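Local coordinates for phosphate ABC transporter, phosphate-binding protein (Clostridium perfringens, PDB 4GD5) that binds phosphate and probably hands it to an ABC transporter for uptake into the cell, at residues A[37-42]-A[63-68]; A[114-119]-A[233-238]; A[124-129]-A[217-222]. All coordinates share one frame; numbering follows the deposited sequence.

Contact 1: A[37-42]-A[63-68]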
ATOM      1  N   ASN A  37      23.282  -2.221 -16.135  1.00 37.54           N
ATOM      2  CA  ASN A  37      24.237  -1.677 -15.172  1.00 36.92           C
ATOM      3  C   ASN A  37      23.544  -1.468 -13.812  1.00 35.31           C
ATOM      4  O   ASN A  37      23.291  -2.465 -13.137  1.00 32.92           O
ATOM      5  CB  ASN A  37      24.893  -0.385 -15.696  1.00 40.35           C
ATOM      6  CG  ASN A  37      26.121   0.027 -14.916  1.00 67.81           C
ATOM      7  OD1 ASN A  37      27.086  -0.735 -14.773  1.00 64.73           O
ATOM      8  ND2 ASN A  37      26.115   1.249 -14.399  1.00 61.67           N
ATOM      9  N   SER A  38      23.240  -0.200 -13.409  1.00 28.73           N
ATOM     10  CA  SER A  38      22.604   0.106 -12.115  1.00 27.11           C
ATOM     11  C   SER A  38      21.247   0.787 -12.302  1.00 25.87           C
ATOM     12  O   SER A  38      21.158   1.907 -12.819  1.00 27.38           O
ATOM     13  CB  SER A  38      23.505   0.975 -11.246  1.00 32.99           C
ATOM     14  OG  SER A  38      22.950   1.062  -9.942  1.00 45.49           O
ATOM     15  N   VAL A  39      20.200   0.131 -11.798  1.00 16.98           N
ATOM     16  CA  VAL A  39      18.822   0.587 -11.957  1.00 13.45           C
ATOM     17  C   VAL A  39      18.314   1.222 -10.649  1.00 16.20           C
ATOM     18  O   VAL A  39      18.214   0.547  -9.623  1.00 15.75           O
ATOM     19  CB  VAL A  39      17.944  -0.602 -12.425  1.00 15.34           C
ATOM     20  CG1 VAL A  39      16.488  -0.169 -12.658  1.00 14.65           C
ATOM     21  CG2 VAL A  39      18.523  -1.212 -13.700  1.00 15.90           C
ATOM     22  N   SER A  40      18.021   2.534 -10.699  1.00 12.43           N
ATOM     23  CA  SER A  40      17.549   3.271  -9.530  1.00 12.12           C
ATOM     24  C   SER A  40      16.040   3.252  -9.474  1.00 13.08           C
ATOM     25  O   SER A  40      15.379   3.640 -10.443  1.00 13.10           O
ATOM     26  CB  SER A  40      18.068   4.705  -9.548  1.00 16.54           C
ATOM     27  OG  SER A  40      17.621   5.413 -10.696  1.00 19.83           O
ATOM     28  N   ILE A  41      15.485   2.856  -8.316  1.00  8.26           N
ATOM     29  CA  ILE A  41      14.043   2.762  -8.105  1.00  7.87           C
ATOM     30  C   ILE A  41      13.661   3.461  -6.805  1.00 10.50           C
ATOM     31  O   ILE A  41      14.336   3.278  -5.791  1.00 10.40           O
ATOM     32  CB  ILE A  41      13.607   1.266  -8.084  1.00  9.70           C
ATOM     33  CG1 ILE A  41      14.078   0.506  -9.357  1.00 10.20           C
ATOM     34  CG2 ILE A  41      12.117   1.132  -7.890  1.00  8.71           C
ATOM     35  CD1 ILE A  41      13.678  -1.005  -9.397  1.00 15.17           C
ATOM     36  N   SER A  42      12.590   4.257  -6.821  1.00  7.02           N
ATOM     37  CA  SER A  42      12.166   4.874  -5.571  1.00  6.81           C
ATOM     38  C   SER A  42      10.658   4.983  -5.501  1.00 10.07           C
ATOM     39  O   SER A  42       9.995   5.036  -6.530  1.00  8.72           O
ATOM     40  CB  SER A  42      12.819   6.246  -5.373  1.00  9.18           C
ATOM     41  OG  SER A  42      12.280   7.262  -6.205  1.00 10.50           O
ATOM     42  N   PRO A  63      23.133 -11.417 -13.185  1.00 19.05           N
ATOM     43  CA  PRO A  63      24.100 -11.038 -12.142  1.00 18.06           C
ATOM     44  C   PRO A  63      24.861  -9.733 -12.369  1.00 20.74           C
ATOM     45  O   PRO A  63      25.348  -9.178 -11.390  1.00 21.69           O
ATOM     46  CB  PRO A  63      25.066 -12.224 -12.123  1.00 19.90           C
ATOM     47  CG  PRO A  63      24.267 -13.373 -12.656  1.00 23.26           C
ATOM     48  CD  PRO A  63      23.469 -12.745 -13.747  1.00 18.82           C
ATOM     49  N   ASP A  64      24.948  -9.228 -13.609  1.00 17.33           N
ATOM     50  CA  ASP A  64      25.642  -7.964 -13.882  1.00 16.93           C
ATOM     51  C   ASP A  64      24.747  -6.738 -13.625  1.00 21.82           C
ATOM     52  O   ASP A  64      25.230  -5.609 -13.737  1.00 23.11           O
ATOM     53  CB  ASP A  64      26.163  -7.934 -15.325  1.00 19.47           C
ATOM     54  CG  ASP A  64      27.442  -7.132 -15.556  1.00 29.77           C
ATOM     55  OD1 ASP A  64      27.963  -6.544 -14.584  1.00 27.31           O
ATOM     56  OD2 ASP A  64      27.965  -7.164 -16.693  1.00 42.12           O
ATOM     57  N   VAL A  65      23.465  -6.942 -13.267  1.00 17.97           N
ATOM     58  CA  VAL A  65      22.559  -5.822 -13.004  1.00 16.62           C
ATOM     59  C   VAL A  65      22.480  -5.582 -11.493  1.00 19.50           C
ATOM     60  O   VAL A  65      22.361  -6.530 -10.721  1.00 19.38           O
ATOM     61  CB  VAL A  65      21.156  -6.036 -13.633  1.00 19.17           C
ATOM     62  CG1 VAL A  65      20.216  -4.853 -13.363  1.00 18.00           C
ATOM     63  CG2 VAL A  65      21.270  -6.286 -15.133  1.00 19.88           C
ATOM     64  N   SER A  66      22.584  -4.320 -11.081  1.00 16.84           N
ATOM     65  CA  SER A  66      22.435  -3.918  -9.681  1.00 16.59           C
ATOM     66  C   SER A  66      21.196  -3.051  -9.574  1.00 20.35           C
ATOM     67  O   SER A  66      20.995  -2.175 -10.419  1.00 20.35           O
ATOM     68  CB  SER A  66      23.669  -3.178  -9.182  1.00 22.81           C
ATOM     69  OG  SER A  66      24.803  -4.030  -9.272  1.00 34.62           O
ATOM     70  N   ILE A  67      20.342  -3.333  -8.591  1.00 16.39           N
ATOM     71  CA  ILE A  67      19.107  -2.576  -8.384  1.00 16.09           C
ATOM     72  C   ILE A  67      19.161  -1.902  -7.018  1.00 19.01           C
ATOM     73  O   ILE A  67      19.419  -2.572  -6.021  1.00 19.06           O
ATOM     74  CB  ILE A  67      17.861  -3.489  -8.553  1.00 19.13           C
ATOM     75  CG1 ILE A  67      17.762  -4.023 -10.009  1.00 20.80           C
ATOM     76  CG2 ILE A  67      16.547  -2.778  -8.152  1.00 18.01           C
ATOM     77  CD1 ILE A  67      17.114  -5.245 -10.088  1.00 30.06           C
ATOM     78  N   GLU A  68      18.913  -0.569  -6.976  1.00 14.09           N
ATOM     79  CA  GLU A  68      18.895   0.212  -5.736  1.00 13.47           C
ATOM     80  C   GLU A  68      17.484   0.690  -5.491  1.00 14.62           C
ATOM     81  O   GLU A  68      16.939   1.417  -6.323  1.00 13.70           O
ATOM     82  CB  GLU A  68      19.858   1.411  -5.809  1.00 15.16           C
ATOM     83  CG  GLU A  68      21.323   1.021  -5.864  1.00 24.00           C
ATOM     84  CD  GLU A  68      22.252   2.094  -6.398  1.00 48.67           C
ATOM     85  OE1 GLU A  68      21.780   3.211  -6.718  1.00 44.93           O
ATOM     86  OE2 GLU A  68      23.465   1.808  -6.508  1.00 47.18           O
TER

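Contact 2: A[114-119]-A[233-238]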
ATOM      1  N   ILE A 114      -5.943  -3.211   0.983  1.00  7.16           N
ATOM      2  CA  ILE A 114      -5.597  -2.367   2.130  1.00  5.74           C
ATOM      3  C   ILE A 114      -6.406  -2.904   3.316  1.00  9.64           C
ATOM      4  O   ILE A 114      -7.645  -2.865   3.287  1.00  9.38           O
ATOM      5  CB  ILE A 114      -5.891  -0.869   1.854  1.00  8.06           C
ATOM      6  CG1 ILE A 114      -5.022  -0.340   0.678  1.00  7.23           C
ATOM      7  CG2 ILE A 114      -5.710  -0.034   3.138  1.00  7.60           C
ATOM      8  CD1 ILE A 114      -5.539   1.059   0.122  1.00 10.44           C
ATOM      9  N   ALA A 115      -5.720  -3.437   4.313  1.00  7.07           N
ATOM     10  CA  ALA A 115      -6.365  -3.927   5.529  1.00  7.13           C
ATOM     11  C   ALA A 115      -6.572  -2.796   6.525  1.00  9.61           C
ATOM     12  O   ALA A 115      -5.763  -1.865   6.586  1.00  9.66           O
ATOM     13  CB  ALA A 115      -5.480  -4.995   6.171  1.00  8.93           C
ATOM     14  N   LEU A 116      -7.644  -2.892   7.326  1.00  6.22           N
ATOM     15  CA  LEU A 116      -7.911  -2.023   8.466  1.00  6.20           C
ATOM     16  C   LEU A 116      -7.442  -2.811   9.667  1.00  9.85           C
ATOM     17  O   LEU A 116      -8.052  -3.830   9.985  1.00  9.09           O
ATOM     18  CB  LEU A 116      -9.409  -1.680   8.588  1.00  7.66           C
ATOM     19  CG  LEU A 116      -9.907  -0.424   7.869  1.00 11.91           C
ATOM     20  CD1 LEU A 116      -9.253   0.879   8.442  1.00 11.14           C
ATOM     21  CD2 LEU A 116      -9.800  -0.577   6.347  1.00 12.53           C
ATOM     22  N   ILE A 117      -6.336  -2.402  10.277  1.00  7.00           N
ATOM     23  CA  ILE A 117      -5.716  -3.150  11.358  1.00  6.93           C
ATOM     24  C   ILE A 117      -5.971  -2.513  12.724  1.00 10.78           C
ATOM     25  O   ILE A 117      -6.002  -1.289  12.872  1.00  9.11           O
ATOM     26  CB  ILE A 117      -4.190  -3.374  11.134  1.00  8.97           C
ATOM     27  CG1 ILE A 117      -3.412  -2.054  10.902  1.00  8.34           C
ATOM     28  CG2 ILE A 117      -3.937  -4.395  10.014  1.00 10.75           C
ATOM     29  CD1 ILE A 117      -1.874  -2.165  11.148  1.00 11.70           C
ATOM     30  N   THR A 118      -6.173  -3.386  13.717  1.00  7.93           N
ATOM     31  CA  THR A 118      -6.332  -3.026  15.121  1.00  8.40           C
ATOM     32  C   THR A 118      -5.275  -3.762  15.915  1.00 12.50           C
ATOM     33  O   THR A 118      -4.589  -4.651  15.384  1.00 10.80           O
ATOM     34  CB  THR A 118      -7.742  -3.401  15.664  1.00 12.67           C
ATOM     35  OG1 THR A 118      -7.829  -4.832  15.820  1.00 12.74           O
ATOM     36  CG2 THR A 118      -8.898  -2.864  14.794  1.00 12.97           C
ATOM     37  N   HIS A 119      -5.163  -3.430  17.197  1.00  9.14           N
ATOM     38  CA  HIS A 119      -4.321  -4.170  18.112  1.00 10.13           C
ATOM     39  C   HIS A 119      -4.905  -5.592  18.191  1.00 14.17           C
ATOM     40  O   HIS A 119      -6.127  -5.762  18.036  1.00 12.48           O
ATOM     41  CB  HIS A 119      -4.321  -3.474  19.479  1.00 10.95           C
ATOM     42  CG  HIS A 119      -3.334  -4.047  20.442  1.00 14.89           C
ATOM     43  ND1 HIS A 119      -3.629  -5.167  21.188  1.00 16.93           N
ATOM     44  CD2 HIS A 119      -2.118  -3.578  20.808  1.00 16.76           C
ATOM     45  CE1 HIS A 119      -2.566  -5.382  21.951  1.00 17.98           C
ATOM     46  NE2 HIS A 119      -1.628  -4.446  21.756  1.00 17.96           N
ATOM     47  N   LYS A 233     -13.423  -9.107  -6.122  1.00 11.29           N
ATOM     48  CA  LYS A 233     -13.947  -7.743  -5.933  1.00 11.76           C
ATOM     49  C   LYS A 233     -14.926  -7.588  -4.755  1.00 15.80           C
ATOM     50  O   LYS A 233     -15.511  -6.508  -4.603  1.00 17.20           O
ATOM     51  CB  LYS A 233     -14.603  -7.196  -7.212  1.00 16.36           C
ATOM     52  CG  LYS A 233     -13.617  -7.000  -8.365  1.00 24.59           C
ATOM     53  CD  LYS A 233     -14.342  -6.682  -9.651  1.00 32.51           C
ATOM     54  CE  LYS A 233     -13.449  -6.852 -10.855  1.00 48.98           C
ATOM     55  NZ  LYS A 233     -14.247  -6.995 -12.105  1.00 56.35           N
ATOM     56  N   SER A 234     -15.039  -8.593  -3.869  1.00 10.72           N
ATOM     57  CA  SER A 234     -15.909  -8.447  -2.691  1.00  8.41           C
ATOM     58  C   SER A 234     -15.244  -7.560  -1.618  1.00 10.93           C
ATOM     59  O   SER A 234     -15.943  -6.931  -0.817  1.00  9.94           O
ATOM     60  CB  SER A 234     -16.255  -9.804  -2.099  1.00  8.42           C
ATOM     61  OG  SER A 234     -15.061 -10.469  -1.708  1.00 10.32           O
ATOM     62  N   TYR A 235     -13.903  -7.552  -1.577  1.00  7.84           N
ATOM     63  CA  TYR A 235     -13.148  -6.697  -0.657  1.00  7.76           C
ATOM     64  C   TYR A 235     -12.815  -5.433  -1.441  1.00 11.01           C
ATOM     65  O   TYR A 235     -11.995  -5.469  -2.346  1.00 10.79           O
ATOM     66  CB  TYR A 235     -11.899  -7.409  -0.110  1.00  8.40           C
ATOM     67  CG  TYR A 235     -11.273  -6.634   1.029  1.00  7.69           C
ATOM     68  CD1 TYR A 235     -11.688  -6.840   2.343  1.00  8.45           C
ATOM     69  CD2 TYR A 235     -10.344  -5.620   0.785  1.00  8.53           C
ATOM     70  CE1 TYR A 235     -11.142  -6.108   3.396  1.00  6.05           C
ATOM     71  CE2 TYR A 235      -9.803  -4.862   1.827  1.00  9.00           C
ATOM     72  CZ  TYR A 235     -10.209  -5.106   3.133  1.00 11.01           C
ATOM     73  OH  TYR A 235      -9.678  -4.353   4.161  1.00  9.85           O
ATOM     74  N   LYS A 236     -13.521  -4.351  -1.162  1.00 12.78           N
ATOM     75  CA  LYS A 236     -13.465  -3.130  -1.981  1.00 13.64           C
ATOM     76  C   LYS A 236     -12.225  -2.251  -1.806  1.00 14.90           C
ATOM     77  O   LYS A 236     -11.957  -1.441  -2.701  1.00 13.91           O
ATOM     78  CB  LYS A 236     -14.707  -2.244  -1.708  1.00 18.70           C
ATOM     79  CG  LYS A 236     -16.065  -2.882  -2.036  1.00 30.58           C
ATOM     80  CD  LYS A 236     -16.402  -2.781  -3.521  1.00 45.50           C
ATOM     81  CE  LYS A 236     -17.788  -3.296  -3.848  1.00 64.03           C
ATOM     82  NZ  LYS A 236     -18.855  -2.328  -3.469  1.00 77.84           N
ATOM     83  N   VAL A 237     -11.520  -2.342  -0.672  1.00 10.15           N
ATOM     84  CA  VAL A 237     -10.386  -1.429  -0.420  1.00  9.38           C
ATOM     85  C   VAL A 237      -9.111  -2.051  -1.002  1.00  9.61           C
ATOM     86  O   VAL A 237      -8.460  -2.874  -0.358  1.00  9.57           O
ATOM     87  CB  VAL A 237     -10.222  -1.010   1.065  1.00 13.11           C
ATOM     88  CG1 VAL A 237      -9.474   0.317   1.163  1.00 12.77           C
ATOM     89  CG2 VAL A 237     -11.579  -0.909   1.783  1.00 13.37           C
ATOM     90  N   SER A 238      -8.790  -1.691  -2.246  1.00  5.96           N
ATOM     91  CA  SER A 238      -7.648  -2.264  -2.957  1.00  5.73           C
ATOM     92  C   SER A 238      -7.114  -1.306  -3.988  1.00  8.25           C
ATOM     93  O   SER A 238      -7.744  -0.290  -4.292  1.00  9.10           O
ATOM     94  CB  SER A 238      -8.035  -3.585  -3.626  1.00 10.04           C
ATOM     95  OG  SER A 238      -9.014  -3.358  -4.628  1.00 12.85           O
TER
HETATM   96  O   HOH W   1      -9.275  -5.225   6.835  1.00  7.30           O

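Contact 3: A[124-129]-A[217-222]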
ATOM      1  N   VAL A 124     -13.289  -5.969  18.757  1.00 12.95           N
ATOM      2  CA  VAL A 124     -13.986  -5.616  17.505  1.00 11.01           C
ATOM      3  C   VAL A 124     -13.233  -6.251  16.336  1.00 12.56           C
ATOM      4  O   VAL A 124     -12.072  -5.917  16.096  1.00 12.33           O
ATOM      5  CB  VAL A 124     -14.168  -4.084  17.316  1.00 14.02           C
ATOM      6  CG1 VAL A 124     -14.902  -3.782  16.007  1.00 13.42           C
ATOM      7  CG2 VAL A 124     -14.912  -3.473  18.489  1.00 14.00           C
ATOM      8  N   LYS A 125     -13.904  -7.143  15.605  1.00 10.22           N
ATOM      9  CA  LYS A 125     -13.308  -7.882  14.473  1.00  9.73           C
ATOM     10  C   LYS A 125     -13.981  -7.549  13.138  1.00 12.80           C
ATOM     11  O   LYS A 125     -13.637  -8.143  12.113  1.00 10.93           O
ATOM     12  CB  LYS A 125     -13.462  -9.407  14.693  1.00 13.33           C
ATOM     13  CG  LYS A 125     -13.112  -9.936  16.075  1.00 25.38           C
ATOM     14  CD  LYS A 125     -11.632 -10.005  16.300  1.00 31.82           C
ATOM     15  CE  LYS A 125     -11.310 -10.888  17.479  1.00 40.91           C
ATOM     16  NZ  LYS A 125      -9.877 -11.272  17.475  1.00 52.37           N
ATOM     17  N   ASP A 126     -15.010  -6.685  13.188  1.00 10.17           N
ATOM     18  CA  ASP A 126     -15.842  -6.338  12.051  1.00  9.64           C
ATOM     19  C   ASP A 126     -16.159  -4.875  12.006  1.00 12.89           C
ATOM     20  O   ASP A 126     -16.566  -4.306  13.020  1.00 13.79           O
ATOM     21  CB  ASP A 126     -17.168  -7.100  12.140  1.00 11.31           C
ATOM     22  CG  ASP A 126     -17.013  -8.563  11.859  1.00 17.95           C
ATOM     23  OD1 ASP A 126     -17.022  -8.937  10.668  1.00 19.07           O
ATOM     24  OD2 ASP A 126     -16.846  -9.333  12.826  1.00 20.24           O
ATOM     25  N   LEU A 127     -16.044  -4.284  10.804  1.00  9.00           N
ATOM     26  CA  LEU A 127     -16.437  -2.899  10.533  1.00  8.60           C
ATOM     27  C   LEU A 127     -17.080  -2.810   9.172  1.00 10.69           C
ATOM     28  O   LEU A 127     -16.677  -3.527   8.265  1.00 10.32           O
ATOM     29  CB  LEU A 127     -15.249  -1.917  10.596  1.00  8.11           C
ATOM     30  CG  LEU A 127     -14.537  -1.763  11.939  1.00 11.88           C
ATOM     31  CD1 LEU A 127     -13.265  -0.960  11.767  1.00 11.55           C
ATOM     32  CD2 LEU A 127     -15.459  -1.107  12.997  1.00 14.06           C
ATOM     33  N   THR A 128     -18.077  -1.936   9.020  1.00  7.34           N
ATOM     34  CA  THR A 128     -18.652  -1.670   7.704  1.00  8.08           C
ATOM     35  C   THR A 128     -17.830  -0.553   7.082  1.00 11.36           C
ATOM     36  O   THR A 128     -17.185   0.210   7.810  1.00 10.61           O
ATOM     37  CB  THR A 128     -20.141  -1.283   7.799  1.00 13.09           C
ATOM     38  OG1 THR A 128     -20.268  -0.021   8.466  1.00 11.62           O
ATOM     39  CG2 THR A 128     -21.002  -2.354   8.453  1.00 12.95           C
ATOM     40  N   LEU A 129     -17.890  -0.401   5.748  1.00  9.59           N
ATOM     41  CA  LEU A 129     -17.188   0.711   5.095  1.00  8.29           C
ATOM     42  C   LEU A 129     -17.765   2.052   5.584  1.00 11.48           C
ATOM     43  O   LEU A 129     -17.035   3.031   5.701  1.00 10.92           O
ATOM     44  CB  LEU A 129     -17.301   0.592   3.584  1.00  8.88           C
ATOM     45  CG  LEU A 129     -16.260   1.336   2.740  1.00 13.26           C
ATOM     46  CD1 LEU A 129     -14.836   0.777   2.989  1.00 12.39           C
ATOM     47  CD2 LEU A 129     -16.588   1.206   1.256  1.00 17.34           C
ATOM     48  N   ALA A 217      -6.414  -7.754  11.250  1.00 10.91           N
ATOM     49  CA  ALA A 217      -7.161  -7.079  10.194  1.00  9.20           C
ATOM     50  C   ALA A 217      -8.634  -7.357  10.419  1.00 11.48           C
ATOM     51  O   ALA A 217      -9.019  -8.520  10.619  1.00 11.94           O
ATOM     52  CB  ALA A 217      -6.732  -7.588   8.816  1.00  9.88           C
ATOM     53  N   VAL A 218      -9.473  -6.322  10.393  1.00  7.62           N
ATOM     54  CA  VAL A 218     -10.908  -6.550  10.574  1.00  7.49           C
ATOM     55  C   VAL A 218     -11.514  -7.078   9.268  1.00  9.17           C
ATOM     56  O   VAL A 218     -10.968  -6.827   8.188  1.00  8.89           O
ATOM     57  CB  VAL A 218     -11.660  -5.264  11.040  1.00 11.03           C
ATOM     58  CG1 VAL A 218     -11.100  -4.723  12.360  1.00 10.46           C
ATOM     59  CG2 VAL A 218     -11.649  -4.180   9.971  1.00 10.02           C
ATOM     60  N   LYS A 219     -12.677  -7.734   9.367  1.00  6.48           N
ATOM     61  CA  LYS A 219     -13.476  -8.083   8.208  1.00  5.24           C
ATOM     62  C   LYS A 219     -14.213  -6.808   7.837  1.00 10.30           C
ATOM     63  O   LYS A 219     -14.647  -6.093   8.747  1.00 10.19           O
ATOM     64  CB  LYS A 219     -14.456  -9.234   8.515  1.00  7.37           C
ATOM     65  CG  LYS A 219     -13.782 -10.606   8.642  1.00 12.49           C
ATOM     66  CD  LYS A 219     -14.808 -11.728   8.958  1.00 20.49           C
ATOM     67  CE  LYS A 219     -15.109 -11.788  10.444  1.00 33.90           C
ATOM     68  NZ  LYS A 219     -16.501 -12.176  10.739  1.00 58.97           N
ATOM     69  N   VAL A 220     -14.344  -6.501   6.534  1.00  9.11           N
ATOM     70  CA  VAL A 220     -15.009  -5.261   6.090  1.00  7.37           C
ATOM     71  C   VAL A 220     -16.340  -5.669   5.444  1.00 10.72           C
ATOM     72  O   VAL A 220     -16.338  -6.369   4.431  1.00  9.92           O
ATOM     73  CB  VAL A 220     -14.121  -4.407   5.156  1.00  9.82           C
ATOM     74  CG1 VAL A 220     -14.896  -3.185   4.631  1.00 10.09           C
ATOM     75  CG2 VAL A 220     -12.829  -3.954   5.875  1.00  9.71           C
ATOM     76  N   ASP A 221     -17.482  -5.224   6.029  1.00  9.23           N
ATOM     77  CA  ASP A 221     -18.821  -5.596   5.535  1.00  8.94           C
ATOM     78  C   ASP A 221     -18.922  -7.137   5.391  1.00 10.88           C
ATOM     79  O   ASP A 221     -19.453  -7.658   4.393  1.00  9.61           O
ATOM     80  CB  ASP A 221     -19.161  -4.868   4.212  1.00 10.69           C
ATOM     81  CG  ASP A 221     -19.262  -3.362   4.360  1.00 16.55           C
ATOM     82  OD1 ASP A 221     -20.213  -2.897   5.014  1.00 13.99           O
ATOM     83  OD2 ASP A 221     -18.387  -2.648   3.810  1.00 17.98           O
ATOM     84  N   GLY A 222     -18.396  -7.829   6.405  1.00  8.99           N
ATOM     85  CA  GLY A 222     -18.394  -9.288   6.533  1.00  9.77           C
ATOM     86  C   GLY A 222     -17.383 -10.037   5.693  1.00 11.97           C
ATOM     87  O   GLY A 222     -17.362 -11.271   5.727  1.00 11.44           O
TER
HETATM   88  O   HOH W   2     -17.317  -7.027   8.880  1.00  8.91           O

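Contact 1: A[37-42]-A[63-68]
Val39 and Ile41 interlock with Val65 and Ile67 along one face of a parallel strand pair, the two strands of a beta-alpha-beta unit whose linking helix is 48-61. The strand axes approach to 4.7 Å at an angle of 19°, so the strands run nearly parallel, and the register pairs Ser38 with Ser66, Val39 with Ile67 and Ser40 with Glu68. Residues 63-65 lead into the second strand, and Val65 already lies in the apolar row. Reading along that row, the bumps alternate between the strands. Val39 sends CG2, the branch beside its backbone N, back to CG1 of Val65 at 4.0 Å. Ile67 then fits into the notch between Val39 and Ile41 with its two branches divided: CG1, anti to the carbonyl carbon (chi1 -64°), faces CB of Val39, while CG2 meets the extended tip of Ile41, whose CD1 lies 3.6 Å away. The result is a continuous apolar row, over which helix 252-262 lays Ser253 and Phe257; Phe58 of helix 48-61 also touches Val65 and Ile67.

The other face carries Ser38, Ser40, Ser66 and Glu68 and is more polar and more open to solvent. Here Ser40 OG turns to the backbone N of Glu87, and Glu68 reaches back alongside Ser38 without a hydrogen bond between them.

Four backbone bonds stitch the strands in the alternating pattern of parallel sheet. Ser66 N gives to Asn37 O at 2.9 Å, and Val39 N to Ser66 O at 2.8 Å. Glu68 N then reaches Val39 O at 3.0 Å, and the ladder finishes with Ile41 N on Glu68 O, a 2.9 Å bond bent to 155° at the hydrogen.

Contact 2: A[114-119]-A[233-238]
Tyr235 makes the first crossing to Ile114, its phenol reaching the backbone of strand 105-119 from the loop that follows helix 227-231. With CG anti to the backbone N (chi1 -169°), the ring extends toward the strand and meets Ile114 O at its edge, in the ring plane. The hydroxyl is the donor: OH lies 2.7 Å from Ile114 O and is tilted 22° from the carbonyl plane. Tyr235 OH itself accepts from a water 2.8 Å away, which in turn accepts from Leu116 N at 2.9 Å. Phe208 packs edge-to-face with this ring, and Val220 of the adjoining strand 215-220 also touches it.

Two residues on, CB of Val237 is again directed toward the strand. Its CG1 lies 3.8 Å from CB of Ile114, the two side chains crossing at about a right angle. Its carbonyl takes the other polar atom of Ile114: N to Val237 O spans 2.9 Å, nearly straight at 177°. Ser238, whose CB points away, opens strand 238-245, an antiparallel neighbour of strand 105-119.

Both backbone polar groups of Ile114 are therefore matched by the loop, one by a carbonyl and one by a phenol. The bonds through water, Tyr235 OH and Ile114 O all run in one direction, so each could strengthen the next, and the buried Leu116 amide is linked to the loop through the water rather than by a direct hydrogen bond.

Contact 3: A[124-129]-A[217-222]
The chi1 of Asp221, -64°, sets CG anti to its carbonyl carbon and helps bring the carboxylate across to Leu129 N, at the start of helix 129-136. A similar chi1 of -72° lays the Asp126 carboxylate alongside Lys219. Asp126 and Lys219 pair in a short parallel beta ladder, 126-127 against 219-220, that adds an edge to the mixed sheet of this periplasmic-binding-protein fold, and Asp221 follows directly after it.

Three backbone bonds define the ladder. Lys219 N gives to Lys125 O at 2.9 Å, Leu127 N to Lys219 O at 3.1 Å, and Asp221 N to Leu127 O at 2.9 Å. Just beyond, Thr128 takes the N-cap position, its OG1 capping Gln131 N, and Asp221 adds a carboxylate from the other chain segment. Leu129 N lies 3.0 Å from Asp221 OD2, meeting it from above the carboxylate plane; the approach to OD1 is weak. A negative group beside the first helical amide, Leu129 N, would probably be favoured by the helix dipole. OD1 also packs against CB of Thr128.

On the buried face, Leu127 CD1 touches Val218 CG2 at 4.0 Å, the side chains crossing obliquely. Ile132 of the following helix packs against both Leu127 and Val220, tying the ladder to that helix.

The opposite face is polar. Lys219, bent at its third and fourth torsions, runs alongside Asp126, and NZ meets OD1 at 3.3 Å in a salt bridge with a weak hydrogen bond. A water fastens the same acid to the turn: it accepts from Gly222 N and donates to Asp126 OD1, at 2.6 Å from that oxygen.

Overall arrangement
All three contacts reach one mixed sheet but lie on opposite sides of the chain's centre. Contact 1 closes first in sequence, in the beta-alpha-beta unit on one side; contacts 2 and 3 lie on the other, their centres about 33 Å and 41 Å from that of contact 1. Those two are neighbours, 8 Å between centres. Contact 3 falls within the long span of chain that contact 2 brackets, and strands 105-119 and 215-220 pair directly, Leu116 O lying 2.9 Å from Val218 N. Tyr235 and Val237 also pack on Val220 and Leu129. This separation fits the two-lobed plan of substrate-binding proteins, with strands 105-119 and 238-245 probably running between the lobes.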